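Local coordinates for histidinol dehydrogenase (Elizabethkingia anophelis NUHP1, PDB 6AN0), which probably catalyses two successive NAD-dependent oxidations that convert L-histidinol through L-histidinaldehyde to L-histidine, the last step of histidine biosynthesis, at residues A[188-192]-A[193-197]; A[169-173]-A[174-178]; A[68-72]-A[73-77]; A[196-200]-A[201-205]; A[383-387]-A[388-392]. All coordinates share one frame; numbering follows the deposited sequence.

How the interactions relate
Interactions 1 and 4 occupy the two ends of helix 192-201 and share Ile196 and Gly197; the first is buried and built largely from backbone and glycine, the second, partly buried, closes the helix with glycine and an aromatic ring. Interactions 2 and 3 are N-terminal caps of helices 173-181 and 72-79, packed against each other through Leu176 and Ile75. Interaction 3 lies at the surface and uses charge and water, whereas interaction 2 is partly buried and relies on an asparagine amide. The side chain of Lys189 ties interaction 1 to both caps. Interaction 5 stands apart, about 23 Å centre to centre from interactions 1 and 4, beside the second subunit.

Interaction 1: A[188-192]-A[193-197]; sequences YKAGG and IQAIG
Gly191 O is the hub of this turn, meeting the backbone of Ala195 and the side chain of Gln194 together. Ala195 N donates to Gly191 O at 3.1 Å, arriving from above the carbonyl plane instead of along a lone pair. The same oxygen sits over the face of the Gln194 amide, nearest to its carbon, with Gly191 O 3.0 Å from Gln194 CD. Its approach to the amide nitrogen has a poor angle, so the amide is not bonded there. Gln194 reaches this place because its CG stands between the backbone N and the carbonyl carbon (chi1 58°) and the chain bends again at the next bond, folding the amide back beneath the loop. A water bridges Gln194 NE2, which donates to it at 2.9 Å, and Gly191 N, which would restrain the amide's rotation. Next along the chain, Gly192 O receives Ile196 N at 3.3 Å in an almost straight helical i to i-4 bond, and Ala195 N makes a second, weak bond to this oxygen. The methyl groups of Ala190 and Ala195 are in apolar contact, CB to CB 3.9 Å.

Further out, Tyr132 OH bonds to Gly192 N, while Ile193 is embedded between helices 35-48 and 218-227. Gln194 and Tyr132 are both predicted to bind NAD(+). A glycine-rich turn leading from strand 186-189 straight into helix 192-201 is characteristic of a Rossmann-like beta-alpha unit, consistent with a place at the dinucleotide site.

Interaction 2: A[169-173]-A[174-178]; sequences GNINP and AILYT
Asn172 O is shared weakly by two backbone N-H groups of the first helical turn: Ile175 N lies 3.1 Å from Asn172 O at a bent angle, and Leu176 N follows at 3.4 Å. The side chain of the same residue does the firmer work. With CG anti to the backbone N (chi1 -169°), the amide swings back over the helix end, and Ala174 N donates to Asn172 OD1 at 3.0 Å, in the carbonyl plane and on a lone pair. Asn172 is thus the N-cap. Pro173 follows, bringing no N-H that would need a partner, and its carbonyl O takes Tyr177 N at 2.9 Å. Ala174 O accepts twice, from Thr178 N and, at 2.7 Å, from Thr178 OG1.

Before the cap, Ile171 turns its CG2 methyl onto Leu176, 3.8 Å from Leu176 CD2, the two side chains crossing at about a right angle. This pairing of the residue before the cap with the fourth helical residue is a hydrophobic staple. Leu176 continues into Ala78 of helix 72-79.

The chemistry is that of a neutral cap: an amide oxygen satisfies one early N-H, probably favoured by the partial positive charge of the helix start, while an apolar contact joins the incoming chain to the first turn of helix 173-181.

Interaction 3: A[68-72]-A[73-77]; sequences IRVSS and DEITA
The carboxylate of Glu74 is the flat group here, folded back toward the loop that leads into its helix. Ser71 N approaches OE2 close to the carboxylate plane, donating at 2.9 Å and 169° to the anti lone pair, the one turned away from OE1. Ser71 OG lies off one side of the plane, while Val70 CG1 lies off the other, 3.7 Å from Glu74 OE2. A water adds a shorter bond, donating to Glu74 OE2 at 2.6 Å and also to Arg69 O. At the far end of the group, OE1 forms a salt bridge with Lys189.

Glu74 returns the bond through its backbone N-H. Ser71 OG stands between the backbone N and the carbonyl carbon (chi1 68°), which brings it within 3.2 Å of Glu74 N, the donor. The two reciprocal bonds make a capping box, with Ser71 as N-cap. At the next residue, Ser72 O accepts from Thr76 N at 2.9 Å and from Thr76 OG1 at 3.1 Å, the two donors reaching it from opposite faces of its plane. Beneath the polar layer, Val70 CG1 meets Ile75 CD1 at 3.7 Å with the side chains crossing at about a right angle, a hydrophobic staple next to the box; Leu176 of helix 173-181 backs both residues.

Near the positive end of helix 72-79, a carboxylate gripped by an N-H, a water and a lysine is probably held in its charged form. The cap therefore sets a charged, hydrated group next to an apolar contact.

Interaction 4: A[196-200]-A[201-205]; sequences IGAMT and FGTET
This is a helix C-terminus, where helix 192-201 ends at Phe201 and the chain leaves toward strand 211-213. Two carbonyls of the final turn, those of Gly197 and Ala198, accept across the junction: Phe201 N donates to Gly197 O at 2.8 Å, nearly along the C=O axis, and Gly202 N donates to Ala198 O, also at 2.8 Å but from well above the carbonyl plane. That displacement accompanies the change of course at Gly202, whose positive phi (83°) turns the chain out of the helix.

Side chains cover the end. Thr200 and Phe201 lie alongside and point the same way, the threonine methyl sitting over the centre of the aromatic face: Thr200 CG2 is 3.8 Å from the Phe201 ring centroid, a CH-pi contact. Thr200 OG1 donates to Ile196 O at 2.8 Å, from the face opposite to Thr200 N, a bond consistent with the orientation that leaves CG2, anti to the backbone N, over the ring. Beyond the turn, Thr203 CG2 folds back to Ala198 CB at 4.1 Å, while Thr203 OG1 is bonded to Asp50.

Phe42 and Phe230 pack edge-to-face with Phe201, tying the helix end to its neighbours. A helix ended by a glycine of positive phi, linking the parallel strands 186-189 and 211-213, is consistent with a beta-alpha-beta crossover of a Rossmann-like domain in which the two strands are not adjacent.

Interaction 5: A[383-387]-A[388-392]; sequences SGVSL and DSFIK. With EDO (1,2-ethanediol), chain D.
Ser386 and Ser389 bond to each other in both directions, with a backbone N-H donating each way. Ser386 N gives a straight bond (168°) to Ser389 OG at 3.0 Å, and Ser389 N answers to Ser386 O at 2.9 Å from far above the carbonyl plane. Ser389 OG is placed by its torsion: it lies anti to the carbonyl carbon (chi1 -48°), pointing back to the incoming chain. Ser389 OG is also hydrogen-bonded to O1 of a 1,2-ethanediol at 2.8 Å, probably from the crystallisation liquor; either hydroxyl could be the donor. Ser386 OG adds a weak bond from Asp388 N.

The same 3-10 turn is continued by Phe390 N on Leu387 O at 3.1 Å. Two carbonyls lie at the edge of the Phe390 ring, near its plane, Ser386 O coming within 3.2 Å of CD2. The side chains of Val385 and Phe390 cross at about a right angle, Val385 CG1 3.5 Å from Phe390 CE2, and Phe213 stacks on the same ring.

Asp388 makes a salt bridge with Lys393 of the second subunit, a residue that belongs to the pocket of the bound histidine; Ser383 OG bonds to the backbone N of that same lysine. The chemistry is divided accordingly: neutral serine bonds shape the tight turn into strand 391-399, while the charge is spent on the subunit interface.

Interaction 1: A[188-192]-A[193-197]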
loop_
_atom_site.group_PDB
_atom_site.type_symbol
_atom_site.label_atom_id
_atom_site.label_comp_id
_atom_site.label_asym_id
_atom_site.label_seq_id
_atom_site.Cartn_x
_atom_site.Cartn_y
_atom_site.Cartn_z
ATOM N N TYR A 188 25.229 1.594 -4.810
ATOM C CA TYR A 188 25.990 1.952 -3.626
ATOM C C TYR A 188 26.370 0.711 -2.833
ATOM O O TYR A 188 25.543 -0.184 -2.611
ATOM C CB TYR A 188 25.190 2.924 -2.748
ATOM C CG TYR A 188 24.762 4.139 -3.525
ATOM C CD1 TYR A 188 23.450 4.279 -3.969
ATOM C CD2 TYR A 188 25.683 5.116 -3.871
ATOM C CE1 TYR A 188 23.065 5.395 -4.696
ATOM C CE2 TYR A 188 25.306 6.229 -4.593
ATOM C CZ TYR A 188 24.000 6.360 -5.009
ATOM O OH TYR A 188 23.631 7.472 -5.732
ATOM N N LYS A 189 27.621 0.688 -2.385
ATOM C CA LYS A 189 28.156 -0.388 -1.550
ATOM C C LYS A 189 27.714 -0.133 -0.113
ATOM O O LYS A 189 28.388 0.558 0.648
ATOM C CB LYS A 189 29.671 -0.437 -1.653
ATOM C CG LYS A 189 30.211 -0.676 -3.053
ATOM C CD LYS A 189 31.740 -0.600 -3.038
ATOM C CE LYS A 189 32.319 -0.806 -4.423
ATOM N NZ LYS A 189 33.813 -0.871 -4.404
ATOM N N ALA A 190 26.570 -0.701 0.263
ATOM C CA ALA A 190 26.015 -0.484 1.596
ATOM C C ALA A 190 24.997 -1.569 1.898
ATOM O O ALA A 190 24.218 -1.956 1.021
ATOM C CB ALA A 190 25.335 0.888 1.715
ATOM N N GLY A 191 24.981 -2.034 3.148
ATOM C CA GLY A 191 24.030 -3.043 3.564
ATOM C C GLY A 191 23.384 -2.694 4.893
ATOM O O GLY A 191 23.709 -1.686 5.524
ATOM N N GLY A 192 22.460 -3.564 5.299
ATOM C CA GLY A 192 21.960 -3.575 6.669
ATOM C C GLY A 192 21.152 -2.340 7.046
ATOM O O GLY A 192 20.568 -1.656 6.206
ATOM N N ILE A 193 21.111 -2.079 8.361
ATOM C CA ILE A 193 20.348 -0.938 8.866
ATOM C C ILE A 193 20.873 0.361 8.265
ATOM O O ILE A 193 20.093 1.256 7.908
ATOM C CB ILE A 193 20.382 -0.893 10.407
ATOM C CG1 ILE A 193 19.803 -2.170 11.025
ATOM C CG2 ILE A 193 19.578 0.311 10.918
ATOM C CD1 ILE A 193 20.093 -2.269 12.562
ATOM N N GLN A 194 22.201 0.487 8.145
ATOM C CA GLN A 194 22.776 1.741 7.668
ATOM C C GLN A 194 22.389 2.035 6.221
ATOM O O GLN A 194 22.179 3.203 5.871
ATOM C CB GLN A 194 24.307 1.745 7.853
ATOM C CG GLN A 194 25.102 0.604 7.142
ATOM C CD GLN A 194 25.194 -0.689 7.964
ATOM O OE1 GLN A 194 24.466 -0.877 8.939
ATOM N NE2 GLN A 194 26.095 -1.587 7.561
ATOM N N ALA A 195 22.251 1.006 5.376
ATOM C CA ALA A 195 21.765 1.239 4.018
ATOM C C ALA A 195 20.328 1.745 4.024
ATOM O O ALA A 195 19.991 2.691 3.299
ATOM C CB ALA A 195 21.871 -0.036 3.173
ATOM N N ILE A 196 19.460 1.116 4.825
ATOM C CA ILE A 196 18.072 1.577 4.916
ATOM C C ILE A 196 18.029 3.013 5.427
ATOM O O ILE A 196 17.240 3.840 4.945
ATOM C CB ILE A 196 17.251 0.629 5.820
ATOM C CG1 ILE A 196 17.222 -0.793 5.247
ATOM C CG2 ILE A 196 15.834 1.166 6.035
ATOM C CD1 ILE A 196 16.782 -0.853 3.773
ATOM N N GLY A 197 18.876 3.332 6.412
ATOM C CA GLY A 197 18.908 4.686 6.947
ATOM C C GLY A 197 19.387 5.694 5.922
ATOM O O GLY A 197 18.847 6.803 5.822
HETATM O O HOH W 1 27.254 -1.541 4.864
#

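Interaction 2: A[169-173]-A[174-178]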
loop_
_atom_site.group_PDB
_atom_site.type_symbol
_atom_site.label_atom_id
_atom_site.label_comp_id
_atom_site.label_asym_id
_atom_site.label_seq_id
_atom_site.Cartn_x
_atom_site.Cartn_y
_atom_site.Cartn_z
ATOM N N GLY A 169 35.677 -5.297 -0.708
ATOM C CA GLY A 169 35.004 -4.151 -1.281
ATOM C C GLY A 169 34.232 -4.405 -2.562
ATOM O O GLY A 169 33.747 -3.443 -3.171
ATOM N N ASN A 170 34.063 -5.658 -2.972
ATOM C CA ASN A 170 33.471 -5.961 -4.268
ATOM C C ASN A 170 32.013 -6.397 -4.156
ATOM O O ASN A 170 31.566 -6.908 -3.126
ATOM C CB ASN A 170 34.287 -7.043 -4.979
ATOM C CG ASN A 170 35.698 -6.598 -5.265
ATOM O OD1 ASN A 170 36.654 -7.346 -5.063
ATOM N ND2 ASN A 170 35.843 -5.358 -5.714
ATOM N N ILE A 171 31.269 -6.164 -5.242
ATOM C CA ILE A 171 29.888 -6.602 -5.407
ATOM C C ILE A 171 29.875 -7.716 -6.445
ATOM O O ILE A 171 30.614 -7.649 -7.435
ATOM C CB ILE A 171 28.988 -5.432 -5.854
ATOM C CG1 ILE A 171 29.065 -4.269 -4.861
ATOM C CG2 ILE A 171 27.542 -5.882 -6.064
ATOM C CD1 ILE A 171 28.584 -4.620 -3.493
ATOM N N ASN A 172 29.040 -8.732 -6.226
ATOM C CA ASN A 172 28.985 -9.858 -7.148
ATOM C C ASN A 172 28.718 -9.363 -8.572
ATOM O O ASN A 172 27.851 -8.506 -8.772
ATOM C CB ASN A 172 27.890 -10.840 -6.733
ATOM C CG ASN A 172 27.975 -12.147 -7.502
ATOM O OD1 ASN A 172 27.608 -12.215 -8.674
ATOM N ND2 ASN A 172 28.473 -13.184 -6.850
ATOM N N PRO A 173 29.435 -9.882 -9.575
ATOM C CA PRO A 173 29.290 -9.345 -10.943
ATOM C C PRO A 173 27.900 -9.491 -11.526
ATOM O O PRO A 173 27.493 -8.639 -12.328
ATOM C CB PRO A 173 30.318 -10.154 -11.754
ATOM C CG PRO A 173 30.733 -11.295 -10.866
ATOM C CD PRO A 173 30.589 -10.787 -9.460
ATOM N N ALA A 174 27.163 -10.550 -11.175
ATOM C CA ALA A 174 25.808 -10.707 -11.714
ATOM C C ALA A 174 24.864 -9.617 -11.228
ATOM O O ALA A 174 23.948 -9.213 -11.962
ATOM C CB ALA A 174 25.243 -12.083 -11.358
ATOM N N ILE A 175 25.041 -9.135 -9.998
ATOM C CA ILE A 175 24.212 -8.030 -9.527
ATOM C C ILE A 175 24.479 -6.778 -10.350
ATOM O O ILE A 175 23.545 -6.099 -10.799
ATOM C CB ILE A 175 24.453 -7.766 -8.028
ATOM C CG1 ILE A 175 23.913 -8.915 -7.185
ATOM C CG2 ILE A 175 23.822 -6.420 -7.605
ATOM C CD1 ILE A 175 24.218 -8.759 -5.688
ATOM N N LEU A 176 25.760 -6.434 -10.527
ATOM C CA LEU A 176 26.100 -5.206 -11.243
ATOM C C LEU A 176 25.696 -5.300 -12.707
ATOM O O LEU A 176 25.150 -4.342 -13.270
ATOM C CB LEU A 176 27.602 -4.914 -11.114
ATOM C CG LEU A 176 28.109 -4.685 -9.683
ATOM C CD1 LEU A 176 29.611 -4.449 -9.682
ATOM C CD2 LEU A 176 27.376 -3.513 -9.039
ATOM N N TYR A 177 25.969 -6.447 -13.341
ATOM C CA TYR A 177 25.546 -6.647 -14.723
ATOM C C TYR A 177 24.043 -6.437 -14.870
ATOM O O TYR A 177 23.587 -5.700 -15.756
ATOM C CB TYR A 177 25.931 -8.050 -15.218
ATOM C CG TYR A 177 25.241 -8.357 -16.530
ATOM C CD1 TYR A 177 24.033 -9.066 -16.576
ATOM C CD2 TYR A 177 25.748 -7.858 -17.721
ATOM C CE1 TYR A 177 23.376 -9.297 -17.792
ATOM C CE2 TYR A 177 25.102 -8.083 -18.928
ATOM C CZ TYR A 177 23.924 -8.796 -18.958
ATOM O OH TYR A 177 23.312 -9.005 -20.168
ATOM N N THR A 178 23.256 -7.092 -14.008
ATOM C CA THR A 178 21.804 -7.046 -14.120
ATOM C C THR A 178 21.258 -5.650 -13.832
ATOM O O THR A 178 20.347 -5.186 -14.527
ATOM C CB THR A 178 21.178 -8.083 -13.182
ATOM O OG1 THR A 178 21.740 -9.380 -13.462
ATOM C CG2 THR A 178 19.685 -8.140 -13.399
#

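Interaction 3: A[68-72]-A[73-77]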
loop_
_atom_site.group_PDB
_atom_site.type_symbol
_atom_site.label_atom_id
_atom_site.label_comp_id
_atom_site.label_asym_id
_atom_site.label_seq_id
_atom_site.Cartn_x
_atom_site.Cartn_y
_atom_site.Cartn_z
ATOM N N ILE A 68 31.721 5.154 -1.742
ATOM C CA ILE A 68 30.497 4.383 -1.530
ATOM C C ILE A 68 29.887 3.952 -2.860
ATOM O O ILE A 68 29.288 2.870 -2.957
ATOM C CB ILE A 68 29.509 5.211 -0.687
ATOM C CG1 ILE A 68 30.097 5.454 0.710
ATOM C CG2 ILE A 68 28.120 4.538 -0.615
ATOM C CD1 ILE A 68 29.484 6.631 1.446
ATOM N N ARG A 69 30.046 4.759 -3.907
ATOM C CA ARG A 69 29.389 4.499 -5.182
ATOM C C ARG A 69 30.215 3.547 -6.044
ATOM O O ARG A 69 31.432 3.708 -6.167
ATOM C CB ARG A 69 29.144 5.809 -5.936
ATOM C CG ARG A 69 28.144 5.628 -7.066
ATOM C CD ARG A 69 27.757 6.931 -7.732
ATOM N NE ARG A 69 26.950 6.668 -8.922
ATOM C CZ ARG A 69 26.728 7.555 -9.886
ATOM N NH1 ARG A 69 27.247 8.772 -9.802
ATOM N NH2 ARG A 69 25.989 7.221 -10.935
ATOM N N VAL A 70 29.543 2.552 -6.636
ATOM C CA VAL A 70 30.185 1.677 -7.613
ATOM C C VAL A 70 30.586 2.507 -8.823
ATOM O O VAL A 70 29.788 3.294 -9.344
ATOM C CB VAL A 70 29.233 0.528 -7.998
ATOM C CG1 VAL A 70 29.819 -0.316 -9.121
ATOM C CG2 VAL A 70 28.909 -0.349 -6.779
ATOM N N SER A 71 31.826 2.335 -9.279
ATOM C CA SER A 71 32.368 3.098 -10.394
ATOM C C SER A 71 32.011 2.462 -11.741
ATOM O O SER A 71 31.589 1.308 -11.827
ATOM C CB SER A 71 33.885 3.203 -10.271
ATOM O OG SER A 71 34.478 1.930 -10.468
ATOM N N SER A 72 32.223 3.227 -12.818
ATOM C CA SER A 72 31.959 2.675 -14.144
ATOM C C SER A 72 32.965 1.582 -14.508
ATOM O O SER A 72 32.603 0.615 -15.188
ATOM C CB SER A 72 31.955 3.789 -15.198
ATOM O OG SER A 72 33.253 4.292 -15.413
ATOM N N ASP A 73 34.221 1.706 -14.062
ATOM C CA ASP A 73 35.194 0.634 -14.282
ATOM C C ASP A 73 34.754 -0.661 -13.604
ATOM O O ASP A 73 34.937 -1.757 -14.153
ATOM C CB ASP A 73 36.572 1.051 -13.768
ATOM C CG ASP A 73 37.346 1.878 -14.770
ATOM O OD1 ASP A 73 36.935 1.928 -15.951
ATOM O OD2 ASP A 73 38.361 2.479 -14.372
ATOM N N GLU A 74 34.187 -0.552 -12.400
ATOM C CA GLU A 74 33.676 -1.737 -11.713
ATOM C C GLU A 74 32.499 -2.359 -12.462
ATOM O O GLU A 74 32.397 -3.588 -12.555
ATOM C CB GLU A 74 33.282 -1.375 -10.280
ATOM C CG GLU A 74 34.484 -1.058 -9.393
ATOM C CD GLU A 74 34.091 -0.671 -7.972
ATOM O OE1 GLU A 74 34.652 -1.247 -7.009
ATOM O OE2 GLU A 74 33.218 0.209 -7.820
ATOM N N ILE A 75 31.609 -1.531 -13.020
ATOM C CA ILE A 75 30.514 -2.059 -13.834
ATOM C C ILE A 75 31.063 -2.772 -15.063
ATOM O O ILE A 75 30.615 -3.871 -15.417
ATOM C CB ILE A 75 29.540 -0.936 -14.239
ATOM C CG1 ILE A 75 28.891 -0.291 -13.010
ATOM C CG2 ILE A 75 28.476 -1.485 -15.171
ATOM C CD1 ILE A 75 28.016 -1.224 -12.234
ATOM N N THR A 76 32.047 -2.158 -15.728
ATOM C CA THR A 76 32.638 -2.766 -16.915
ATOM C C THR A 76 33.345 -4.069 -16.569
ATOM O O THR A 76 33.232 -5.057 -17.303
ATOM C CB THR A 76 33.605 -1.787 -17.577
ATOM O OG1 THR A 76 32.873 -0.633 -18.010
ATOM C CG2 THR A 76 34.276 -2.429 -18.781
ATOM N N ALA A 77 34.070 -4.092 -15.446
ATOM C CA ALA A 77 34.738 -5.313 -15.011
ATOM C C ALA A 77 33.731 -6.416 -14.737
ATOM O O ALA A 77 33.961 -7.583 -15.082
ATOM C CB ALA A 77 35.577 -5.040 -13.764
HETATM O O HOH W 2 33.866 2.203 -6.246
HETATM O O HOH W 3 34.770 2.049 -17.560
#

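Interaction 4: A[196-200]-A[201-205]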
loop_
_atom_site.group_PDB
_atom_site.type_symbol
_atom_site.label_atom_id
_atom_site.label_comp_id
_atom_site.label_asym_id
_atom_site.label_seq_id
_atom_site.Cartn_x
_atom_site.Cartn_y
_atom_site.Cartn_z
ATOM N N ILE A 196 19.460 1.116 4.825
ATOM C CA ILE A 196 18.072 1.577 4.916
ATOM C C ILE A 196 18.029 3.013 5.427
ATOM O O ILE A 196 17.240 3.840 4.945
ATOM C CB ILE A 196 17.251 0.629 5.820
ATOM C CG1 ILE A 196 17.222 -0.793 5.247
ATOM C CG2 ILE A 196 15.834 1.166 6.035
ATOM C CD1 ILE A 196 16.782 -0.853 3.773
ATOM N N GLY A 197 18.876 3.332 6.412
ATOM C CA GLY A 197 18.908 4.686 6.947
ATOM C C GLY A 197 19.387 5.694 5.922
ATOM O O GLY A 197 18.847 6.803 5.822
ATOM N N ALA A 198 20.388 5.312 5.125
ATOM C CA ALA A 198 20.865 6.199 4.072
ATOM C C ALA A 198 19.756 6.500 3.062
ATOM O O ALA A 198 19.601 7.645 2.623
ATOM C CB ALA A 198 22.083 5.584 3.388
ATOM N N MET A 199 18.967 5.497 2.691
ATOM C CA MET A 199 17.872 5.772 1.761
ATOM C C MET A 199 16.706 6.482 2.428
ATOM O O MET A 199 15.916 7.135 1.741
ATOM C CB MET A 199 17.397 4.480 1.097
ATOM C CG MET A 199 18.475 3.864 0.181
ATOM S SD MET A 199 17.903 2.409 -0.731
ATOM C CE MET A 199 17.832 1.170 0.563
ATOM N N THR A 200 16.606 6.407 3.753
ATOM C CA THR A 200 15.526 7.079 4.469
ATOM C C THR A 200 15.827 8.555 4.688
ATOM O O THR A 200 14.951 9.405 4.498
ATOM C CB THR A 200 15.287 6.368 5.803
ATOM O OG1 THR A 200 14.832 5.034 5.549
ATOM C CG2 THR A 200 14.278 7.124 6.686
ATOM N N PHE A 201 17.054 8.889 5.077
ATOM C CA PHE A 201 17.378 10.272 5.401
ATOM C C PHE A 201 18.236 10.951 4.348
ATOM O O PHE A 201 18.263 12.186 4.301
ATOM C CB PHE A 201 18.093 10.353 6.765
ATOM C CG PHE A 201 17.294 9.756 7.889
ATOM C CD1 PHE A 201 16.265 10.476 8.485
ATOM C CD2 PHE A 201 17.540 8.456 8.321
ATOM C CE1 PHE A 201 15.503 9.922 9.510
ATOM C CE2 PHE A 201 16.778 7.892 9.343
ATOM C CZ PHE A 201 15.761 8.624 9.936
ATOM N N GLY A 202 18.910 10.185 3.496
ATOM C CA GLY A 202 19.823 10.753 2.519
ATOM C C GLY A 202 21.184 11.042 3.116
ATOM O O GLY A 202 21.290 11.331 4.308
ATOM N N THR A 203 22.234 10.941 2.311
ATOM C CA THR A 203 23.570 11.385 2.692
ATOM C C THR A 203 24.117 12.247 1.564
ATOM O O THR A 203 23.423 12.527 0.580
ATOM C CB THR A 203 24.515 10.208 2.970
ATOM O OG1 THR A 203 24.782 9.507 1.747
ATOM C CG2 THR A 203 23.907 9.237 3.989
ATOM N N GLU A 204 25.380 12.663 1.702
ATOM C CA GLU A 204 26.017 13.409 0.625
ATOM C C GLU A 204 26.025 12.617 -0.677
ATOM O O GLU A 204 25.883 13.200 -1.755
ATOM C CB GLU A 204 27.443 13.796 1.013
ATOM C CG GLU A 204 27.546 14.664 2.253
ATOM C CD GLU A 204 27.897 13.862 3.491
ATOM O OE1 GLU A 204 27.637 12.642 3.493
ATOM O OE2 GLU A 204 28.434 14.451 4.455
ATOM N N THR A 205 26.175 11.296 -0.602
ATOM C CA THR A 205 26.272 10.468 -1.801
ATOM C C THR A 205 24.942 9.865 -2.236
ATOM O O THR A 205 24.730 9.660 -3.438
ATOM C CB THR A 205 27.293 9.345 -1.580
ATOM O OG1 THR A 205 28.554 9.924 -1.213
ATOM C CG2 THR A 205 27.490 8.509 -2.838
#

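Interaction 5: A[383-387]-A[388-392]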
loop_
_atom_site.group_PDB
_atom_site.type_symbol
_atom_site.label_atom_id
_atom_site.label_comp_id
_atom_site.label_asym_id
_atom_site.label_seq_id
_atom_site.Cartn_x
_atom_site.Cartn_y
_atom_site.Cartn_z
ATOM N N SER A 383 -0.581 -7.328 -1.688
ATOM C CA SER A 383 -0.286 -7.947 -2.974
ATOM C C SER A 383 1.219 -8.107 -3.144
ATOM O O SER A 383 2.015 -7.480 -2.449
ATOM C CB SER A 383 -0.823 -7.107 -4.151
ATOM O OG SER A 383 -2.207 -6.822 -4.026
ATOM N N GLY A 384 1.609 -8.934 -4.106
ATOM C CA GLY A 384 2.989 -8.902 -4.550
ATOM C C GLY A 384 3.316 -7.581 -5.220
ATOM O O GLY A 384 2.431 -6.827 -5.641
ATOM N N VAL A 385 4.611 -7.271 -5.290
ATOM C CA VAL A 385 5.029 -6.067 -6.009
ATOM C C VAL A 385 4.529 -6.126 -7.452
ATOM O O VAL A 385 4.545 -7.183 -8.093
ATOM C CB VAL A 385 6.558 -5.912 -5.943
ATOM C CG1 VAL A 385 7.042 -4.820 -6.903
ATOM C CG2 VAL A 385 6.981 -5.561 -4.506
ATOM N N SER A 386 4.075 -4.984 -7.970
ATOM C CA SER A 386 3.642 -4.886 -9.369
ATOM C C SER A 386 3.878 -3.459 -9.844
ATOM O O SER A 386 4.452 -2.633 -9.130
ATOM C CB SER A 386 2.169 -5.293 -9.526
ATOM O OG SER A 386 1.306 -4.290 -8.986
ATOM N N LEU A 387 3.435 -3.158 -11.068
ATOM C CA LEU A 387 3.533 -1.781 -11.535
ATOM C C LEU A 387 2.849 -0.820 -10.560
ATOM O O LEU A 387 3.339 0.296 -10.334
ATOM C CB LEU A 387 2.915 -1.660 -12.932
ATOM C CG LEU A 387 3.169 -0.320 -13.601
ATOM C CD1 LEU A 387 4.632 -0.176 -13.934
ATOM C CD2 LEU A 387 2.313 -0.266 -14.856
ATOM N N ASP A 388 1.720 -1.252 -9.966
ATOM C CA ASP A 388 0.982 -0.447 -8.988
ATOM C C ASP A 388 1.851 0.014 -7.822
ATOM O O ASP A 388 1.542 1.026 -7.179
ATOM C CB ASP A 388 -0.177 -1.243 -8.379
ATOM C CG ASP A 388 -1.134 -1.816 -9.409
ATOM O OD1 ASP A 388 -0.822 -1.824 -10.615
ATOM O OD2 ASP A 388 -2.209 -2.284 -8.982
ATOM N N SER A 389 2.888 -0.758 -7.480
ATOM C CA SER A 389 3.713 -0.441 -6.320
ATOM C C SER A 389 4.572 0.794 -6.536
ATOM O O SER A 389 5.106 1.336 -5.564
ATOM C CB SER A 389 4.629 -1.629 -5.968
ATOM O OG SER A 389 3.910 -2.843 -5.936
ATOM N N PHE A 390 4.735 1.236 -7.780
ATOM C CA PHE A 390 5.710 2.265 -8.111
ATOM C C PHE A 390 5.066 3.581 -8.522
ATOM O O PHE A 390 5.775 4.505 -8.946
ATOM C CB PHE A 390 6.634 1.753 -9.222
ATOM C CG PHE A 390 7.502 0.594 -8.789
ATOM C CD1 PHE A 390 8.754 0.825 -8.217
ATOM C CD2 PHE A 390 7.051 -0.713 -8.920
ATOM C CE1 PHE A 390 9.556 -0.232 -7.810
ATOM C CE2 PHE A 390 7.839 -1.780 -8.513
ATOM C CZ PHE A 390 9.101 -1.531 -7.952
ATOM N N ILE A 391 3.742 3.695 -8.403
ATOM C CA ILE A 391 3.005 4.853 -8.883
ATOM C C ILE A 391 2.079 5.360 -7.788
ATOM O O ILE A 391 1.794 4.670 -6.809
ATOM C CB ILE A 391 2.184 4.517 -10.148
ATOM C CG1 ILE A 391 1.194 3.387 -9.835
ATOM C CG2 ILE A 391 3.110 4.112 -11.273
ATOM C CD1 ILE A 391 0.154 3.139 -10.942
ATOM N N LYS A 392 1.605 6.589 -7.982
ATOM C CA LYS A 392 0.453 7.133 -7.285
ATOM C C LYS A 392 -0.661 7.294 -8.309
ATOM O O LYS A 392 -0.404 7.702 -9.444
ATOM C CB LYS A 392 0.764 8.496 -6.644
ATOM C CG LYS A 392 2.035 8.572 -5.763
ATOM C CD LYS A 392 3.263 9.090 -6.518
ATOM C CE LYS A 392 3.142 10.576 -6.870
ATOM N NZ LYS A 392 4.379 11.134 -7.510
HETATM C C1 EDO D . 2.914 -4.213 -2.883
HETATM O O1 EDO D . 2.191 -3.344 -3.765
HETATM C C2 EDO D . 4.279 -3.559 -2.715
HETATM O O2 EDO D . 4.032 -2.201 -2.382
#